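Local coordinates for Non-structural polyprotein (Sindbis virus, PDB 4GUA) that is a fragment of the alphavirus replicase precursor, whose nsP2 protease probably cleaves the polyprotein and whose nsP3 part carries macro and zinc-binding domains, at residues A[353-364]-A[442-451]. Sequence-based numbering, arbitrary orientation.
Sequences IADCQEEAVVNA and NIKSVAIPLL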
loop_
_atom_site.group_PDB
_atom_site.type_symbol
_atom_site.label_atom_id
_atom_site.label_comp_id
_atom_site.label_asym_id
_atom_site.label_seq_id
_atom_site.Cartn_x
_atom_site.Cartn_y
_atom_site.Cartn_z
ATOM N N ILE A 353 32.157 -3.095 14.158
ATOM C CA ILE A 353 31.292 -2.430 13.193
ATOM C C ILE A 353 31.929 -1.160 12.631
ATOM O O ILE A 353 31.598 -0.733 11.523
ATOM C CB ILE A 353 29.913 -2.094 13.811
ATOM C CG1 ILE A 353 28.870 -1.896 12.711
ATOM C CG2 ILE A 353 30.005 -0.865 14.710
ATOM C CD1 ILE A 353 27.464 -1.669 13.235
ATOM N N ALA A 354 32.854 -0.567 13.379
ATOM C CA ALA A 354 33.525 0.647 12.921
ATOM C C ALA A 354 34.249 0.407 11.602
ATOM O O ALA A 354 34.476 1.337 10.825
ATOM C CB ALA A 354 34.502 1.142 13.972
ATOM N N ASP A 355 34.601 -0.847 11.348
ATOM C CA ASP A 355 35.354 -1.197 10.150
ATOM C C ASP A 355 34.454 -1.618 8.982
ATOM O O ASP A 355 34.945 -2.060 7.940
ATOM C CB ASP A 355 36.381 -2.292 10.473
ATOM C CG ASP A 355 37.573 -1.765 11.275
ATOM O OD1 ASP A 355 38.072 -0.665 10.947
ATOM O OD2 ASP A 355 38.012 -2.453 12.225
ATOM N N CYS A 356 33.144 -1.482 9.151
ATOM C CA CYS A 356 32.198 -1.957 8.144
ATOM C C CYS A 356 32.444 -1.362 6.751
ATOM O O CYS A 356 32.867 -0.211 6.613
ATOM C CB CYS A 356 30.757 -1.677 8.590
ATOM S SG CYS A 356 30.303 0.068 8.708
ATOM N N GLN A 357 32.193 -2.178 5.728
ATOM C CA GLN A 357 32.282 -1.751 4.332
ATOM C C GLN A 357 30.927 -1.346 3.743
ATOM O O GLN A 357 30.854 -0.938 2.588
ATOM C CB GLN A 357 32.892 -2.869 3.479
ATOM C CG GLN A 357 34.375 -3.119 3.726
ATOM C CD GLN A 357 35.233 -1.909 3.390
ATOM O OE1 GLN A 357 35.252 -1.448 2.246
ATOM N NE2 GLN A 357 35.946 -1.389 4.386
ATOM N N GLU A 358 29.854 -1.465 4.521
ATOM C CA GLU A 358 28.510 -1.168 4.018
ATOM C C GLU A 358 28.307 0.335 3.868
ATOM O O GLU A 358 28.931 1.112 4.583
ATOM C CB GLU A 358 27.446 -1.748 4.952
ATOM C CG GLU A 358 27.309 -3.265 4.898
ATOM C CD GLU A 358 28.475 -3.995 5.531
ATOM O OE1 GLU A 358 29.093 -3.437 6.461
ATOM O OE2 GLU A 358 28.764 -5.137 5.105
ATOM N N GLU A 359 27.428 0.741 2.951
ATOM C CA GLU A 359 27.235 2.161 2.624
ATOM C C GLU A 359 26.864 3.008 3.837
ATOM O O GLU A 359 27.347 4.135 3.994
ATOM C CB GLU A 359 26.165 2.337 1.545
ATOM C CG GLU A 359 25.882 3.796 1.208
ATOM C CD GLU A 359 24.872 3.972 0.085
ATOM O OE1 GLU A 359 24.662 3.011 -0.696
ATOM O OE2 GLU A 359 24.276 5.074 -0.006
ATOM N N ALA A 360 25.979 2.480 4.672
ATOM C CA ALA A 360 25.579 3.180 5.880
ATOM C C ALA A 360 25.752 2.273 7.087
ATOM O O ALA A 360 25.621 1.052 6.994
ATOM C CB ALA A 360 24.136 3.641 5.766
ATOM N N VAL A 361 26.046 2.881 8.226
ATOM C CA VAL A 361 26.174 2.144 9.466
ATOM C C VAL A 361 25.188 2.721 10.468
ATOM O O VAL A 361 25.020 3.940 10.557
ATOM C CB VAL A 361 27.606 2.243 10.030
ATOM C CG1 VAL A 361 27.982 3.694 10.303
ATOM C CG2 VAL A 361 27.743 1.403 11.286
ATOM N N VAL A 362 24.552 1.842 11.231
ATOM C CA VAL A 362 23.562 2.261 12.208
ATOM C C VAL A 362 24.185 2.196 13.583
ATOM O O VAL A 362 24.765 1.183 13.969
ATOM C CB VAL A 362 22.313 1.363 12.188
ATOM C CG1 VAL A 362 21.429 1.646 13.398
ATOM C CG2 VAL A 362 21.540 1.542 10.886
ATOM N N ASN A 363 24.126 3.315 14.291
ATOM C CA ASN A 363 24.541 3.366 15.682
ATOM C C ASN A 363 23.378 3.011 16.602
ATOM O O ASN A 363 22.232 3.387 16.340
ATOM C CB ASN A 363 25.053 4.767 16.016
ATOM C CG ASN A 363 25.502 4.896 17.457
ATOM O OD1 ASN A 363 26.028 3.951 18.040
ATOM N ND2 ASN A 363 25.290 6.066 18.041
ATOM N N ALA A 364 23.671 2.300 17.687
ATOM C CA ALA A 364 22.671 2.099 18.721
ATOM C C ALA A 364 22.867 3.263 19.676
ATOM O O ALA A 364 23.815 3.301 20.468
ATOM C CB ALA A 364 22.889 0.778 19.430
ATOM N N ASN A 442 18.060 5.679 -0.847
ATOM C CA ASN A 442 18.476 4.566 -1.698
ATOM C C ASN A 442 19.802 3.960 -1.266
ATOM O O ASN A 442 20.701 3.752 -2.078
ATOM C CB ASN A 442 18.568 4.994 -3.157
ATOM C CG ASN A 442 18.600 3.808 -4.099
ATOM O OD1 ASN A 442 18.223 2.698 -3.722
ATOM N ND2 ASN A 442 19.064 4.030 -5.321
ATOM N N ILE A 443 19.910 3.686 0.025
ATOM C CA ILE A 443 21.088 3.063 0.593
ATOM C C ILE A 443 21.128 1.584 0.214
ATOM O O ILE A 443 20.173 0.841 0.452
ATOM C CB ILE A 443 21.084 3.232 2.114
ATOM C CG1 ILE A 443 21.096 4.728 2.446
ATOM C CG2 ILE A 443 22.266 2.497 2.742
ATOM C CD1 ILE A 443 21.144 5.033 3.911
ATOM N N LYS A 444 22.235 1.175 -0.397
ATOM C CA LYS A 444 22.363 -0.163 -0.963
ATOM C C LYS A 444 22.728 -1.238 0.076
ATOM O O LYS A 444 22.328 -2.398 -0.043
ATOM C CB LYS A 444 23.396 -0.150 -2.090
ATOM C CG LYS A 444 23.082 0.811 -3.230
ATOM C CD LYS A 444 22.099 0.193 -4.210
ATOM C CE LYS A 444 22.112 0.910 -5.557
ATOM N NZ LYS A 444 20.964 0.511 -6.429
ATOM N N SER A 445 23.507 -0.856 1.081
ATOM C CA SER A 445 23.901 -1.785 2.130
ATOM C C SER A 445 23.921 -1.061 3.464
ATOM O O SER A 445 24.272 0.122 3.537
ATOM C CB SER A 445 25.293 -2.352 1.856
ATOM O OG SER A 445 26.229 -1.311 1.613
ATOM N N VAL A 446 23.575 -1.769 4.531
ATOM C CA VAL A 446 23.562 -1.137 5.835
ATOM C C VAL A 446 24.100 -2.081 6.901
ATOM O O VAL A 446 23.730 -3.251 6.946
ATOM C CB VAL A 446 22.140 -0.646 6.193
ATOM C CG1 VAL A 446 21.137 -1.763 6.026
ATOM C CG2 VAL A 446 22.104 -0.097 7.607
ATOM N N ALA A 447 25.009 -1.574 7.729
ATOM C CA ALA A 447 25.487 -2.314 8.890
ATOM C C ALA A 447 24.668 -1.869 10.075
ATOM O O ALA A 447 24.537 -0.672 10.320
ATOM C CB ALA A 447 26.954 -2.034 9.141
ATOM N N ILE A 448 24.127 -2.828 10.816
ATOM C CA ILE A 448 23.242 -2.504 11.923
ATOM C C ILE A 448 23.430 -3.474 13.091
ATOM O O ILE A 448 23.630 -4.670 12.888
ATOM C CB ILE A 448 21.789 -2.525 11.424
ATOM C CG1 ILE A 448 20.808 -2.302 12.565
ATOM C CG2 ILE A 448 21.491 -3.840 10.724
ATOM C CD1 ILE A 448 19.395 -2.116 12.080
ATOM N N PRO A 449 23.380 -2.956 14.324
ATOM C CA PRO A 449 23.435 -3.794 15.522
ATOM C C PRO A 449 22.032 -4.148 15.986
ATOM O O PRO A 449 21.074 -3.652 15.400
ATOM C CB PRO A 449 24.101 -2.869 16.534
ATOM C CG PRO A 449 23.558 -1.533 16.182
ATOM C CD PRO A 449 23.408 -1.526 14.674
ATOM N N LEU A 450 21.898 -4.952 17.033
ATOM C CA LEU A 450 20.573 -5.252 17.547
ATOM C C LEU A 450 20.250 -4.241 18.629
ATOM O O LEU A 450 20.830 -4.270 19.711
ATOM C CB LEU A 450 20.496 -6.672 18.105
ATOM C CG LEU A 450 20.700 -7.818 17.112
ATOM C CD1 LEU A 450 20.447 -9.157 17.790
ATOM C CD2 LEU A 450 19.801 -7.661 15.905
ATOM N N LEU A 451 19.305 -3.358 18.338
ATOM C CA LEU A 451 18.965 -2.286 19.255
ATOM C C LEU A 451 18.394 -2.832 20.553
ATOM O O LEU A 451 17.679 -3.836 20.564
ATOM C CB LEU A 451 17.969 -1.331 18.596
ATOM C CG LEU A 451 18.471 -0.656 17.314
ATOM C CD1 LEU A 451 17.409 0.251 16.715
ATOM C CD2 LEU A 451 19.741 0.143 17.580
#
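Ala360 and Val361 pair in parallel with Val446 and Ala447, joining two central strands of the mixed six-stranded sheet of the macro domain. Strand 360-364 has strand 405-410 on its other flank, and strand 445-448 follows helix 420-440, which ends in a Schellman motif with Asn442 as its C' residue. The ladder is built from the hydrogen bonds Ala360 N to Ser445 O, Ala447 N to Ala360 O and Val362 N to Ala447 O, the last at 2.7 Å.

On one face the methyl of Ala447 is the common target of the preceding 353-358 segment: Cys356 CB comes within 3.9 Å of Ala447 CB, and Ile353 lays CG1 and CD1 against the same carbon. Glu358 folds its chain over Ser445 and brings OE1 near that methyl too; its carboxylate is held by Thr482 and Tyr484. On the opposite face Val362 CG2 meets Val446 CG2 at 3.7 Å, the two side chains slanting across each other, while Ile443 CG2 and CD1 cover Ala360 CB. Farther along, Leu451 CD2 rests 3.7 Å from Ala364 CB, and the Ala364 side chain also lies near a bound MES, probably from the crystallisation liquor.

At the strand entrance, Glu359 reaches out fully extended (chi1 178°, chi2 177°) over Ile443. OE2 forms a salt bridge with Lys406, while Lys444 N donates a hydrogen bond to Glu359 OE1 at 3.1 Å, from above the carboxylate plane. Ser445 OG, turned between its own backbone N and carbonyl carbon (chi1 52°), accepts a nearly straight 2.7 Å hydrogen bond from Glu359 N.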